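Local coordinates for cellulose 1,4-beta-cellobiosidase (Thermobifida fusca, PDB 4JJJ), which probably cleaves cellulose to release cellobiose, this chain being the family 48 glycoside hydrolase domain of a longer cellulase, at residues 131-139 / 342-350. The protein carries 1 engineered substitution. Residues are numbered along the deposited sequence; the frame is centred on the assembly and turned at random.
With NA (sodium ion), chain I.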
ATOM      1  N   ALA A 131     -22.820  -2.655  -0.312  1.00  9.39           N
ATOM      2  CA  ALA A 131     -23.064  -2.061  -1.629  1.00  9.24           C
ATOM      3  C   ALA A 131     -24.359  -1.199  -1.726  1.00 11.09           C
ATOM      4  O   ALA A 131     -24.373  -0.104  -2.255  1.00 10.89           O
ATOM      5  CB  ALA A 131     -23.112  -3.170  -2.649  1.00  9.30           C
ATOM      6  N   GLN A 132     -25.443  -1.783  -1.242  0.50 10.48           N
ATOM      7  CA  GLN A 132     -26.744  -1.152  -1.366  0.50 13.56           C
ATOM      8  C   GLN A 132     -26.739   0.125  -0.527  0.50 11.07           C
ATOM      9  O   GLN A 132     -27.223   1.149  -0.976  0.50 11.78           O
ATOM     10  CB  GLN A 132     -27.858  -2.142  -0.955  0.50 15.22           C
ATOM     11  CG  GLN A 132     -29.158  -1.499  -0.425  0.50 20.37           C
ATOM     12  CD  GLN A 132     -30.217  -2.576  -0.178  0.50 23.55           C
ATOM     13  OE1 GLN A 132     -29.919  -3.784  -0.268  0.50 24.71           O
ATOM     14  NE2 GLN A 132     -31.463  -2.158   0.081  0.50 29.45           N
ATOM     15  N   GLU A 133     -26.100   0.066   0.658  0.50 10.92           N
ATOM     16  CA  GLU A 133     -26.006   1.235   1.515  0.50  9.82           C
ATOM     17  C   GLU A 133     -25.167   2.362   0.914  0.50 10.32           C
ATOM     18  O   GLU A 133     -25.478   3.578   1.005  0.50 10.15           O
ATOM     19  CB  GLU A 133     -25.397   0.856   2.885  0.50 10.14           C
ATOM     20  CG  GLU A 133     -24.961   2.041   3.693  0.50  8.96           C
ATOM     21  CD  GLU A 133     -24.387   1.582   5.039  0.50  8.54           C
ATOM     22  OE1 GLU A 133     -23.388   0.924   4.926  0.50  6.82           O
ATOM     23  OE2 GLU A 133     -24.943   1.904   6.132  0.50  7.84           O
ATOM     24  N   LEU A 134     -24.036   1.984   0.316  1.00 10.13           N
ATOM     25  CA  LEU A 134     -23.209   2.993  -0.420  1.00 10.07           C
ATOM     26  C   LEU A 134     -23.988   3.630  -1.588  1.00  9.99           C
ATOM     27  O   LEU A 134     -23.857   4.815  -1.791  1.00  9.22           O
ATOM     28  CB  LEU A 134     -21.875   2.369  -0.878  1.00  9.79           C
ATOM     29  CG  LEU A 134     -20.969   1.998   0.329  1.00  9.00           C
ATOM     30  CD1 LEU A 134     -19.899   1.020  -0.112  1.00  8.94           C
ATOM     31  CD2 LEU A 134     -20.342   3.174   0.984  1.00 10.35           C
ATOM     32  N   SER A 135     -24.716   2.813  -2.327  1.00 11.00           N
ATOM     33  CA  SER A 135     -25.497   3.319  -3.450  1.00 13.50           C
ATOM     34  C   SER A 135     -26.564   4.284  -2.938  1.00 12.73           C
ATOM     35  O   SER A 135     -26.752   5.349  -3.518  1.00 14.07           O
ATOM     36  CB  SER A 135     -26.145   2.175  -4.222  1.00 14.29           C
ATOM     37  OG  SER A 135     -27.144   2.737  -5.065  1.00 19.35           O
ATOM     38  N   SER A 136     -27.243   3.929  -1.861  0.50 13.42           N
ATOM     39  CA  SER A 136     -28.250   4.791  -1.261  0.50 14.15           C
ATOM     40  C   SER A 136     -27.674   6.030  -0.655  0.50 13.34           C
ATOM     41  O   SER A 136     -28.354   7.054  -0.566  0.50 12.43           O
ATOM     42  CB  SER A 136     -29.078   4.030  -0.222  0.50 14.81           C
ATOM     43  OG  SER A 136     -29.786   2.956  -0.805  0.50 18.23           O
ATOM     44  N   THR A 137     -26.399   5.989  -0.201  1.00 11.81           N
ATOM     45  CA  THR A 137     -25.831   7.139   0.397  1.00 11.23           C
ATOM     46  C   THR A 137     -25.321   8.161  -0.673  1.00 10.58           C
ATOM     47  O   THR A 137     -25.300   9.415  -0.426  1.00 12.87           O
ATOM     48  CB  THR A 137     -24.671   6.733   1.395  1.00 11.12           C
ATOM     49  OG1 THR A 137     -25.276   5.909   2.398  1.00 11.44           O
ATOM     50  CG2 THR A 137     -23.921   7.905   1.972  1.00 10.73           C
ATOM     51  N   TYR A 138     -24.702   7.636  -1.734  1.00 10.74           N
ATOM     52  CA  TYR A 138     -23.966   8.462  -2.674  1.00 10.52           C
ATOM     53  C   TYR A 138     -24.657   8.686  -4.025  1.00 11.30           C
ATOM     54  O   TYR A 138     -24.177   9.490  -4.834  1.00 13.50           O
ATOM     55  CB  TYR A 138     -22.520   7.936  -2.826  1.00 11.11           C
ATOM     56  CG  TYR A 138     -21.788   8.042  -1.471  1.00  9.55           C
ATOM     57  CD1 TYR A 138     -21.497   9.281  -0.942  1.00  9.79           C
ATOM     58  CD2 TYR A 138     -21.496   6.949  -0.713  1.00  9.97           C
ATOM     59  CE1 TYR A 138     -20.878   9.413   0.306  1.00  8.86           C
ATOM     60  CE2 TYR A 138     -20.814   7.052   0.491  1.00  8.86           C
ATOM     61  CZ  TYR A 138     -20.600   8.273   1.025  1.00  8.94           C
ATOM     62  OH  TYR A 138     -19.990   8.417   2.257  1.00  9.36           O
ATOM     63  N   GLY A 139     -25.710   7.927  -4.241  1.00 11.45           N
ATOM     64  CA  GLY A 139     -26.529   8.050  -5.490  1.00 11.10           C
ATOM     65  C   GLY A 139     -25.855   7.544  -6.748  1.00 11.32           C
ATOM     66  O   GLY A 139     -26.229   7.924  -7.863  1.00 12.09           O
ATOM     67  N   GLN A 342     -16.603  11.908   9.634  1.00  9.58           N
ATOM     68  CA  GLN A 342     -17.548  10.784   9.771  1.00  9.63           C
ATOM     69  C   GLN A 342     -18.316  10.511   8.473  1.00 10.09           C
ATOM     70  O   GLN A 342     -18.939  11.416   7.895  1.00 11.86           O
ATOM     71  CB  GLN A 342     -18.521  11.059  10.920  1.00  9.48           C
ATOM     72  CG  GLN A 342     -17.908  10.910  12.296  1.00 10.31           C
ATOM     73  CD  GLN A 342     -18.839  11.356  13.428  1.00 12.03           C
ATOM     74  OE1 GLN A 342     -19.663  12.274  13.250  1.00 15.17           O
ATOM     75  NE2 GLN A 342     -18.733  10.743  14.541  1.00 11.77           N
ATOM     76  N   PRO A 343     -18.335   9.270   8.020  1.00 10.32           N
ATOM     77  CA  PRO A 343     -19.038   8.929   6.811  1.00 11.31           C
ATOM     78  C   PRO A 343     -20.529   9.150   6.960  1.00 10.75           C
ATOM     79  O   PRO A 343     -21.130   9.005   8.046  1.00 11.82           O
ATOM     80  CB  PRO A 343     -18.776   7.448   6.620  1.00 11.81           C
ATOM     81  CG  PRO A 343     -17.472   7.246   7.291  1.00 12.61           C
ATOM     82  CD  PRO A 343     -17.383   8.255   8.390  1.00 10.65           C
ATOM     83  N   ASP A 344     -21.118   9.472   5.832  1.00 11.61           N
ATOM     84  CA  ASP A 344     -22.546   9.716   5.735  1.00 13.75           C
ATOM     85  C   ASP A 344     -23.420   8.501   5.710  1.00 11.21           C
ATOM     86  O   ASP A 344     -24.642   8.594   5.914  1.00 10.92           O
ATOM     87  CB  ASP A 344     -22.799  10.532   4.457  1.00 16.35           C
ATOM     88  CG  ASP A 344     -22.332  11.980   4.514  1.00 23.59           C
ATOM     89  OD1 ASP A 344     -22.009  12.497   5.606  1.00 23.31           O
ATOM     90  OD2 ASP A 344     -22.320  12.577   3.374  1.00 27.82           O
ATOM     91  N   SER A 345     -22.880   7.340   5.425  1.00  9.82           N
ATOM     92  CA  SER A 345     -23.718   6.122   5.387  1.00  9.44           C
ATOM     93  C   SER A 345     -24.277   5.810   6.803  1.00 11.51           C
ATOM     94  O   SER A 345     -23.648   6.089   7.823  1.00 12.47           O
ATOM     95  CB  SER A 345     -22.861   4.989   4.859  1.00 10.66           C
ATOM     96  OG  SER A 345     -21.907   4.729   5.824  1.00 10.67           O
ATOM     97  N   PRO A 346     -25.420   5.194   6.860  1.00 13.04           N
ATOM     98  CA  PRO A 346     -25.998   4.987   8.196  1.00 14.06           C
ATOM     99  C   PRO A 346     -25.145   4.104   9.144  1.00 13.28           C
ATOM    100  O   PRO A 346     -25.261   4.340  10.343  1.00 14.97           O
ATOM    101  CB  PRO A 346     -27.323   4.294   7.856  1.00 16.06           C
ATOM    102  CG  PRO A 346     -27.715   5.063   6.557  1.00 14.72           C
ATOM    103  CD  PRO A 346     -26.401   4.935   5.785  1.00 15.40           C
ATOM    104  N   THR A 347     -24.330   3.210   8.616  1.00 10.84           N
ATOM    105  CA  THR A 347     -23.487   2.369   9.486  1.00 10.65           C
ATOM    106  C   THR A 347     -21.964   2.608   9.381  1.00  9.09           C
ATOM    107  O   THR A 347     -21.176   1.922  10.055  1.00  9.55           O
ATOM    108  CB  THR A 347     -23.796   0.916   9.345  1.00 10.04           C
ATOM    109  OG1 THR A 347     -23.323   0.363   8.102  1.00 10.00           O
ATOM    110  CG2 THR A 347     -25.278   0.653   9.643  1.00 11.04           C
ATOM    111  N   GLY A 348     -21.542   3.576   8.570  1.00  8.73           N
ATOM    112  CA  GLY A 348     -20.126   3.840   8.367  1.00  7.83           C
ATOM    113  C   GLY A 348     -19.401   4.198   9.648  1.00  7.71           C
ATOM    114  O   GLY A 348     -18.291   3.760   9.877  1.00  6.86           O
ATOM    115  N   VAL A 349     -19.997   5.088  10.452  1.00  7.32           N
ATOM    116  CA  VAL A 349     -19.354   5.510  11.628  1.00  7.74           C
ATOM    117  C   VAL A 349     -19.161   4.357  12.606  1.00  7.92           C
ATOM    118  O   VAL A 349     -18.057   4.117  13.196  1.00  8.57           O
ATOM    119  CB  VAL A 349     -20.162   6.678  12.267  1.00  7.56           C
ATOM    120  CG1 VAL A 349     -19.595   6.946  13.617  1.00  7.81           C
ATOM    121  CG2 VAL A 349     -19.933   7.901  11.456  1.00  8.84           C
ATOM    122  N   GLN A 350     -20.240   3.558  12.806  1.00  8.01           N
ATOM    123  CA  GLN A 350     -20.176   2.396  13.690  1.00  9.32           C
ATOM    124  C   GLN A 350     -19.083   1.425  13.246  1.00  7.79           C
ATOM    125  O   GLN A 350     -18.338   0.875  14.094  1.00  7.25           O
ATOM    126  CB  GLN A 350     -21.540   1.669  13.662  1.00 11.74           C
ATOM    127  CG  GLN A 350     -21.631   0.501  14.636  1.00 17.37           C
ATOM    128  CD  GLN A 350     -21.658   0.915  16.113  1.00 21.13           C
ATOM    129  OE1 GLN A 350     -22.368   1.852  16.524  1.00 25.90           O
ATOM    130  NE2 GLN A 350     -20.948   0.111  16.955  1.00 25.64           N
TER
HETATM  131 NA    NA I 708     -21.137  13.724   1.843  1.00 35.82          NA
HETATM  132  O   HOH W   1     -23.884  11.780   1.186  1.00 30.68           O
HETATM  133  O   HOH W   2     -19.449  10.584   3.677  1.00 12.12           O
HETATM  134  O   HOH W   3     -21.627  14.991   3.527  0.50 37.24           O
HETATM  135  O   HOH W   4     -21.582  15.254   0.558  0.50 27.59           O
HETATM  136  O   HOH W   5     -19.134  12.585   1.648  0.50 17.28           O
HETATM  137  O   HOH W   6     -19.161  12.848   0.145  0.50 24.96           O
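Glu133 reaches from helix 131-138 across Ser345 and Pro346 to Thr347. With CG anti to the backbone N (chi1 166°) and the chain extended beyond it, the carboxylate reaches Thr347. In the conformer described, Glu133 OE2 takes two bonds on its syn side. One comes from Thr347 N, 2.9 Å from Glu133 OE2 and 32° out of the carboxylate plane. The other comes from Thr347 OG1, 3.0 Å from Glu133 OE2. Arg264 forms a salt bridge with Glu133 OE1, and Thr347 OG1 also bonds Lys290, so the carboxylate sits among positive charges that probably keep it ionised.

Ser345 packs against this side chain, its CB 3.7 Å from Glu133 CD. Ser345 OG also bonds Asp261. One turn along the helix, Thr137 OG1 packs against Ser345 CA at 3.4 Å. That hydroxyl donates back to Glu133 O (2.7 Å from Thr137 OG1), while Thr137 CG2 touches Asp344 CB at 3.8 Å. Asp344 OD2 binds the sodium ion, as does Asp254, and water 1 links Asp344 OD2 to Thr137 O. Ser345 OG accepts a weak capping bond from Gly348 N at the turn leading into helix 348-365, beside a surface helix and a sodium site at the periphery of the (alpha/alpha)6 barrel.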